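PDB 4XCW: molybdopterin adenylyltransferase from Helicobacter pylori, which probably transfers an adenylyl group from ATP to molybdopterin, an activation step in the biosynthesis of the molybdenum cofactor. Local coordinates for residues B[99-104]-B[121-126]; B[92-97]-B[129-134]; B[108-111]-B[116-119]. All coordinates share one frame; numbering follows the deposited sequence.

Interaction 1: residues B[99-104]-B[121-126]; sequences PGFGEL and QSAGIR
Phe101 and Ala123 meet through their CB atoms, which lie 3.5 Å apart. The methyl of Ala123 also reaches the root of the Phe101 ring, 3.6 Å from CG, and meets the ring obliquely. The first torsion sets CG anti to the carbonyl carbon (chi1 -84°), which leaves CB, CG and CD1 of Phe101 all within 3.9 Å of Ala123 CB. The next contact is backbone to backbone: Gly102 CA lies 3.5 Å from Gln121 O. With no side chain on Gly102, helix 99-110 comes close to the chain at Ser122, where the CA atoms of Gly102 and Ser122 are 4.6 Å apart. Two waters join the polar backbone atoms. One donates to both Gly102 O and Gln121 O. The other accepts from Gly102 N at 2.9 Å and, weakly, from Ala123 N. Here the start of helix 99-110 packs against strand 123-126, an antiparallel strand in the mixed sheet of the molybdopterin-binding alpha/beta fold. Farther out, Leu130 and Ile132 of the neighbouring strand also touch Phe101. Leu118 of the second subunit packs on it as well. Gln121 NE2 is held by Asn133 O, and the backbone of Ser122 bonds to Asn133.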
loop_
_atom_site.group_PDB
_atom_site.type_symbol
_atom_site.label_atom_id
_atom_site.label_comp_id
_atom_site.label_asym_id
_atom_site.label_seq_id
_atom_site.Cartn_x
_atom_site.Cartn_y
_atom_site.Cartn_z
ATOM N N PRO B 99 3.014 2.385 -5.990
ATOM C CA PRO B 99 2.971 1.578 -4.765
ATOM C C PRO B 99 3.513 0.161 -4.955
ATOM O O PRO B 99 3.929 -0.454 -3.977
ATOM C CB PRO B 99 1.477 1.547 -4.410
ATOM C CG PRO B 99 0.764 1.939 -5.648
ATOM C CD PRO B 99 1.680 2.874 -6.376
ATOM N N GLY B 100 3.504 -0.341 -6.185
ATOM C CA GLY B 100 3.988 -1.686 -6.456
ATOM C C GLY B 100 5.458 -1.877 -6.130
ATOM O O GLY B 100 5.879 -2.969 -5.737
ATOM N N PHE B 101 6.244 -0.815 -6.284
ATOM C CA PHE B 101 7.662 -0.877 -5.934
ATOM C C PHE B 101 7.834 -1.028 -4.436
ATOM O O PHE B 101 8.585 -1.882 -3.987
ATOM C CB PHE B 101 8.408 0.370 -6.400
ATOM C CG PHE B 101 8.854 0.324 -7.834
ATOM C CD1 PHE B 101 8.027 0.781 -8.848
ATOM C CD2 PHE B 101 10.109 -0.158 -8.167
ATOM C CE1 PHE B 101 8.443 0.754 -10.170
ATOM C CE2 PHE B 101 10.530 -0.190 -9.487
ATOM C CZ PHE B 101 9.693 0.266 -10.492
ATOM N N GLY B 102 7.148 -0.189 -3.669
ATOM C CA GLY B 102 7.194 -0.279 -2.216
ATOM C C GLY B 102 6.759 -1.640 -1.703
ATOM O O GLY B 102 7.342 -2.188 -0.764
ATOM N N GLU B 103 5.724 -2.194 -2.325
ATOM C CA GLU B 103 5.242 -3.518 -1.952
ATOM C C GLU B 103 6.298 -4.592 -2.182
ATOM O O GLU B 103 6.571 -5.414 -1.299
ATOM C CB GLU B 103 3.976 -3.853 -2.739
ATOM C CG GLU B 103 2.779 -3.035 -2.306
ATOM C CD GLU B 103 1.655 -3.045 -3.318
ATOM O OE1 GLU B 103 1.784 -3.722 -4.369
ATOM O OE2 GLU B 103 0.645 -2.360 -3.060
ATOM N N LEU B 104 6.898 -4.577 -3.365
ATOM C CA LEU B 104 7.851 -5.615 -3.725
ATOM C C LEU B 104 9.143 -5.491 -2.925
ATOM O O LEU B 104 9.733 -6.498 -2.550
ATOM C CB LEU B 104 8.154 -5.573 -5.225
ATOM C CG LEU B 104 9.150 -6.637 -5.703
ATOM C CD1 LEU B 104 8.649 -8.022 -5.347
ATOM C CD2 LEU B 104 9.414 -6.516 -7.206
ATOM N N GLN B 121 10.292 2.842 2.118
ATOM C CA GLN B 121 10.864 2.998 0.772
ATOM C C GLN B 121 9.765 2.982 -0.263
ATOM O O GLN B 121 8.894 2.117 -0.228
ATOM C CB GLN B 121 11.867 1.892 0.443
ATOM C CG GLN B 121 13.181 1.972 1.188
ATOM C CD GLN B 121 13.956 0.671 1.120
ATOM O OE1 GLN B 121 14.468 0.194 2.134
ATOM N NE2 GLN B 121 14.051 0.089 -0.077
ATOM N N SER B 122 9.814 3.930 -1.191
ATOM C CA SER B 122 8.787 4.039 -2.218
ATOM C C SER B 122 9.402 4.326 -3.579
ATOM O O SER B 122 10.624 4.362 -3.725
ATOM C CB SER B 122 7.793 5.140 -1.856
ATOM O OG SER B 122 8.464 6.378 -1.692
ATOM N N ALA B 123 8.547 4.535 -4.569
ATOM C CA ALA B 123 9.006 4.918 -5.894
ATOM C C ALA B 123 7.930 5.742 -6.566
ATOM O O ALA B 123 6.748 5.600 -6.258
ATOM C CB ALA B 123 9.352 3.706 -6.722
ATOM N N GLY B 124 8.344 6.626 -7.467
ATOM C CA GLY B 124 7.397 7.473 -8.161
ATOM C C GLY B 124 7.982 8.081 -9.416
ATOM O O GLY B 124 9.172 7.930 -9.703
ATOM N N ILE B 125 7.141 8.791 -10.155
ATOM C CA ILE B 125 7.541 9.413 -11.402
ATOM C C ILE B 125 7.579 10.929 -11.274
ATOM O O ILE B 125 6.634 11.528 -10.783
ATOM C CB ILE B 125 6.573 9.048 -12.539
ATOM C CG1 ILE B 125 6.454 7.533 -12.676
ATOM C CG2 ILE B 125 7.007 9.718 -13.846
ATOM C CD1 ILE B 125 7.785 6.840 -12.944
ATOM N N ARG B 126 8.688 11.533 -11.689
ATOM C CA ARG B 126 8.742 12.973 -11.923
ATOM C C ARG B 126 9.119 13.203 -13.375
ATOM O O ARG B 126 10.269 12.989 -13.762
ATOM C CB ARG B 126 9.753 13.671 -11.007
ATOM C CG ARG B 126 9.832 15.172 -11.278
ATOM C CD ARG B 126 10.868 15.887 -10.409
ATOM N NE ARG B 126 10.944 17.301 -10.770
ATOM C CZ ARG B 126 10.208 18.247 -10.207
ATOM N NH1 ARG B 126 9.357 17.937 -9.235
ATOM N NH2 ARG B 126 10.330 19.506 -10.604
HETATM O O HOH W 1 9.455 -0.646 0.362
HETATM O O HOH W 2 6.233 2.568 -3.818
#

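Interaction 2: residues B[92-97]-B[129-134]; sequences KVCQKM and SLIINL
Val93 and Cys94 both come closest to segment 129-134 at the CD1 methyl of Ile131. Val93 comes first, in the last turn of helix 86-93. Its CG2 branch packs against Ile131 CD1 at 3.9 Å, and the two side chains cross at about a right angle. Cys94 follows as the chain leaves helical geometry. Its SG lies 4.0 Å from the same Ile131 CD1, an apolar contact of the thiol. The Ile131 side chain is extended toward them, with CG1 opposite its carbonyl carbon and CD1 carried outward (chi2 177°). That methyl therefore meets the end of the helix and the first residue after it. Gln95 and Lys96 come next and form a classic beta bulge, both facing and bonding through their backbones to Ile125, so strand 123-126 lies between this part of the chain and strand 129-134. Met97 O, at the end of the segment, accepts a bond from Arg120 NE of the second subunit. Around the apolar contact, Ile61 of helix 53-66 touches Val93 and Cys64 touches Ile131. Helices 86-93 and 53-66 thus pack on one face of the sheet, while Met105 of helix 99-110 meets Ile132, and Ile152 of helix 152-158 meets Leu130 and Ile132, on the other.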
loop_
_atom_site.group_PDB
_atom_site.type_symbol
_atom_site.label_atom_id
_atom_site.label_comp_id
_atom_site.label_asym_id
_atom_site.label_seq_id
_atom_site.Cartn_x
_atom_site.Cartn_y
_atom_site.Cartn_z
ATOM N N LYS B 92 6.888 14.285 -2.364
ATOM C CA LYS B 92 6.649 15.695 -2.638
ATOM C C LYS B 92 7.053 16.068 -4.074
ATOM O O LYS B 92 6.385 16.876 -4.728
ATOM C CB LYS B 92 7.403 16.559 -1.617
ATOM C CG LYS B 92 7.280 18.058 -1.849
ATOM C CD LYS B 92 5.825 18.497 -1.904
ATOM C CE LYS B 92 5.701 19.929 -2.398
ATOM N NZ LYS B 92 4.287 20.296 -2.696
ATOM N N VAL B 93 8.128 15.472 -4.583
ATOM C CA VAL B 93 8.628 15.895 -5.892
ATOM C C VAL B 93 8.094 15.032 -7.036
ATOM O O VAL B 93 8.257 15.389 -8.202
ATOM C CB VAL B 93 10.184 15.903 -5.944
ATOM C CG1 VAL B 93 10.759 16.700 -4.776
ATOM C CG2 VAL B 93 10.744 14.496 -5.959
ATOM N N CYS B 94 7.461 13.903 -6.712
ATOM C CA CYS B 94 6.862 13.055 -7.739
ATOM C C CYS B 94 5.432 13.464 -8.039
ATOM O O CYS B 94 4.727 13.964 -7.164
ATOM C CB CYS B 94 6.875 11.588 -7.321
ATOM S SG CYS B 94 8.493 10.863 -7.361
ATOM N N GLN B 95 5.010 13.237 -9.280
ATOM C CA GLN B 95 3.643 13.531 -9.699
ATOM C C GLN B 95 2.722 12.310 -9.560
ATOM O O GLN B 95 1.522 12.450 -9.309
ATOM C CB GLN B 95 3.642 14.036 -11.144
ATOM C CG GLN B 95 4.498 15.276 -11.355
ATOM C CD GLN B 95 5.275 15.238 -12.659
ATOM O OE1 GLN B 95 5.476 14.174 -13.245
ATOM N NE2 GLN B 95 5.709 16.406 -13.125
ATOM N N LYS B 96 3.297 11.125 -9.743
ATOM C CA LYS B 96 2.607 9.837 -9.593
ATOM C C LYS B 96 3.462 8.900 -8.759
ATOM O O LYS B 96 4.641 8.731 -9.061
ATOM C CB LYS B 96 2.366 9.159 -10.944
ATOM C CG LYS B 96 1.323 9.759 -11.853
ATOM C CD LYS B 96 1.211 8.887 -13.102
ATOM C CE LYS B 96 0.088 9.333 -14.030
ATOM N NZ LYS B 96 0.389 10.619 -14.723
ATOM N N MET B 97 2.887 8.259 -7.742
ATOM C CA MET B 97 3.637 7.247 -7.001
ATOM C C MET B 97 3.322 5.854 -7.549
ATOM O O MET B 97 2.250 5.624 -8.111
ATOM C CB MET B 97 3.322 7.311 -5.500
ATOM C CG MET B 97 3.671 8.643 -4.848
ATOM S SD MET B 97 5.429 9.049 -4.982
ATOM C CE MET B 97 6.177 7.864 -3.880
ATOM N N SER B 129 11.503 10.938 -15.323
ATOM C CA SER B 129 12.401 10.303 -14.357
ATOM C C SER B 129 11.686 9.348 -13.411
ATOM O O SER B 129 10.627 9.670 -12.868
ATOM C CB SER B 129 13.124 11.362 -13.521
ATOM O OG SER B 129 13.847 12.269 -14.337
ATOM N N LEU B 130 12.279 8.177 -13.204
ATOM C CA LEU B 130 11.815 7.256 -12.179
ATOM C C LEU B 130 12.688 7.397 -10.937
ATOM O O LEU B 130 13.907 7.272 -11.014
ATOM C CB LEU B 130 11.845 5.809 -12.681
ATOM C CG LEU B 130 11.592 4.706 -11.639
ATOM C CD1 LEU B 130 10.211 4.793 -11.009
ATOM C CD2 LEU B 130 11.796 3.331 -12.255
ATOM N N ILE B 131 12.058 7.674 -9.800
ATOM C CA ILE B 131 12.772 7.757 -8.526
ATOM C C ILE B 131 12.422 6.574 -7.635
ATOM O O ILE B 131 11.254 6.269 -7.425
ATOM C CB ILE B 131 12.446 9.065 -7.784
ATOM C CG1 ILE B 131 12.704 10.261 -8.694
ATOM C CG2 ILE B 131 13.290 9.193 -6.512
ATOM C CD1 ILE B 131 12.339 11.606 -8.051
ATOM N N ILE B 132 13.443 5.891 -7.129
ATOM C CA ILE B 132 13.231 4.759 -6.229
ATOM C C ILE B 132 14.081 4.920 -4.985
ATOM O O ILE B 132 15.272 5.208 -5.094
ATOM C CB ILE B 132 13.601 3.428 -6.889
ATOM C CG1 ILE B 132 12.954 3.309 -8.268
ATOM C CG2 ILE B 132 13.199 2.254 -5.998
ATOM C CD1 ILE B 132 13.385 2.066 -9.010
ATOM N N ASN B 133 13.482 4.713 -3.813
ATOM C CA ASN B 133 14.231 4.667 -2.553
ATOM C C ASN B 133 14.804 3.273 -2.308
ATOM O O ASN B 133 14.051 2.312 -2.255
ATOM C CB ASN B 133 13.345 5.032 -1.362
ATOM C CG ASN B 133 12.527 6.289 -1.586
ATOM O OD1 ASN B 133 11.347 6.334 -1.233
ATOM N ND2 ASN B 133 13.152 7.324 -2.140
ATOM N N LEU B 134 16.122 3.170 -2.137
ATOM C CA LEU B 134 16.782 1.881 -1.914
ATOM C C LEU B 134 17.167 1.730 -0.439
ATOM O O LEU B 134 17.068 2.696 0.308
ATOM C CB LEU B 134 18.025 1.762 -2.801
ATOM C CG LEU B 134 17.810 1.842 -4.307
ATOM C CD1 LEU B 134 19.145 1.652 -5.025
ATOM C CD2 LEU B 134 16.772 0.810 -4.748
#

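Interaction 3: residues B[108-111]-B[116-119]; sequences TSLK and AILS
Ala116 CB packs against both Ser109 and Leu110, and most of the contact is made around this one methyl. Its apolar neighbours are Leu110 CB and Leu110 CD1, each 4.0 Å away. Leu110 CD1 also touches the CG2 branch of Ile117 at 4.1 Å, where the two side chains cross obliquely. Leu110 has CG opposite its backbone N (chi1 -167°); with chi2 of 53° this directs CD1 to Ala116 and Ile117. Close contacts with polar atoms form a second group. The Ala116 methyl lies 3.4 Å from Leu110 N and, in one of two conformers of Ser109, 3.5 Å from its OG. These are van der Waals contacts, since a methyl offers the oxygen and nitrogen no ordinary hydrogen bond. The hydrogen bonds lie within each side: in the second segment Ser119 N bonds to Ala116 O at 3.2 Å, and in the first Thr108 OG1 bonds to Leu104 O. Ser119 O accepts from Arg106 NH1 of helix 99-110. At the subunit interface, Ala151 of the third subunit packs on Ile117, and its Cys155 on Leu118. The chain reverses after helix 99-110 and returns through a 3-10 segment that packs on the C-terminal part of that helix, before strand 123-126 of the alpha/beta fold.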
loop_
_atom_site.group_PDB
_atom_site.type_symbol
_atom_site.label_atom_id
_atom_site.label_comp_id
_atom_site.label_asym_id
_atom_site.label_seq_id
_atom_site.Cartn_x
_atom_site.Cartn_y
_atom_site.Cartn_z
ATOM N N THR B 108 10.497 -8.509 -0.648
ATOM C CA THR B 108 11.837 -9.020 -0.892
ATOM C C THR B 108 12.639 -9.063 0.406
ATOM O O THR B 108 13.269 -10.072 0.725
ATOM C CB THR B 108 12.571 -8.158 -1.935
ATOM O OG1 THR B 108 11.799 -8.132 -3.144
ATOM C CG2 THR B 108 13.949 -8.733 -2.233
ATOM N N SER B 109 12.599 -7.968 1.157
ATOM C CA SER B 109 13.310 -7.894 2.426
ATOM C C SER B 109 12.659 -8.783 3.483
ATOM O O SER B 109 13.348 -9.343 4.344
ATOM C CB SER B 109 13.370 -6.448 2.923
ATOM O OG SER B 109 14.141 -6.360 4.109
ATOM N N LEU B 110 11.338 -8.932 3.404
ATOM C CA LEU B 110 10.592 -9.707 4.401
ATOM C C LEU B 110 10.948 -11.194 4.372
ATOM O O LEU B 110 10.669 -11.926 5.327
ATOM C CB LEU B 110 9.084 -9.516 4.201
ATOM C CG LEU B 110 8.163 -9.990 5.331
ATOM C CD1 LEU B 110 8.572 -9.388 6.670
ATOM C CD2 LEU B 110 6.717 -9.644 5.012
ATOM N N LYS B 111 11.568 -11.643 3.286
ATOM C CA LYS B 111 12.098 -13.002 3.245
ATOM C C LYS B 111 13.170 -13.185 4.315
ATOM O O LYS B 111 13.306 -14.264 4.893
ATOM C CB LYS B 111 12.676 -13.327 1.862
ATOM C CG LYS B 111 11.646 -13.372 0.742
ATOM C CD LYS B 111 12.305 -13.606 -0.615
ATOM C CE LYS B 111 11.286 -13.549 -1.745
ATOM N NZ LYS B 111 11.921 -13.554 -3.093
ATOM N N ALA B 116 11.256 -5.837 8.098
ATOM C CA ALA B 116 11.102 -5.299 6.754
ATOM C C ALA B 116 9.836 -4.444 6.628
ATOM O O ALA B 116 9.795 -3.528 5.818
ATOM C CB ALA B 116 11.074 -6.423 5.731
ATOM N N ILE B 117 8.814 -4.725 7.440
ATOM C CA ILE B 117 7.539 -4.018 7.274
ATOM C C ILE B 117 7.591 -2.606 7.845
ATOM O O ILE B 117 6.637 -1.837 7.704
ATOM C CB ILE B 117 6.359 -4.773 7.920
ATOM C CG1 ILE B 117 6.506 -4.835 9.439
ATOM C CG2 ILE B 117 6.210 -6.160 7.315
ATOM C CD1 ILE B 117 5.312 -5.441 10.139
ATOM N N LEU B 118 8.715 -2.264 8.469
ATOM C CA LEU B 118 8.939 -0.908 8.973
ATOM C C LEU B 118 9.408 0.063 7.898
ATOM O O LEU B 118 9.442 1.281 8.121
ATOM C CB LEU B 118 9.972 -0.923 10.097
ATOM C CG LEU B 118 9.652 -1.768 11.320
ATOM C CD1 LEU B 118 10.685 -1.513 12.426
ATOM C CD2 LEU B 118 8.216 -1.535 11.810
ATOM N N SER B 119 9.784 -0.467 6.739
ATOM C CA SER B 119 10.351 0.366 5.682
ATOM C C SER B 119 9.301 1.184 4.944
ATOM O O SER B 119 8.240 0.671 4.577
ATOM C CB SER B 119 11.118 -0.494 4.682
ATOM O OG SER B 119 11.623 0.300 3.626
#

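Overall arrangement
Interactions 1 and 2 are buried and lie side by side, with centres about 7 Å apart. They share the sheet: strand 123-126 stands between 96-97 and 129-134. Interaction 3 is only partly buried and lies farther out, its centre about 17 Å from the centre of the chain. It shares helix 99-110 with interaction 1, the two using opposite ends of that helix. The chemistry differs with place. Interaction 2 is purely apolar, between a helix end and a sheet strand. Interaction 1 adds water bridges between backbones, and interaction 3 is mainly apolar packing about one methyl, which also lies against a backbone nitrogen. Each has neighbours in another subunit.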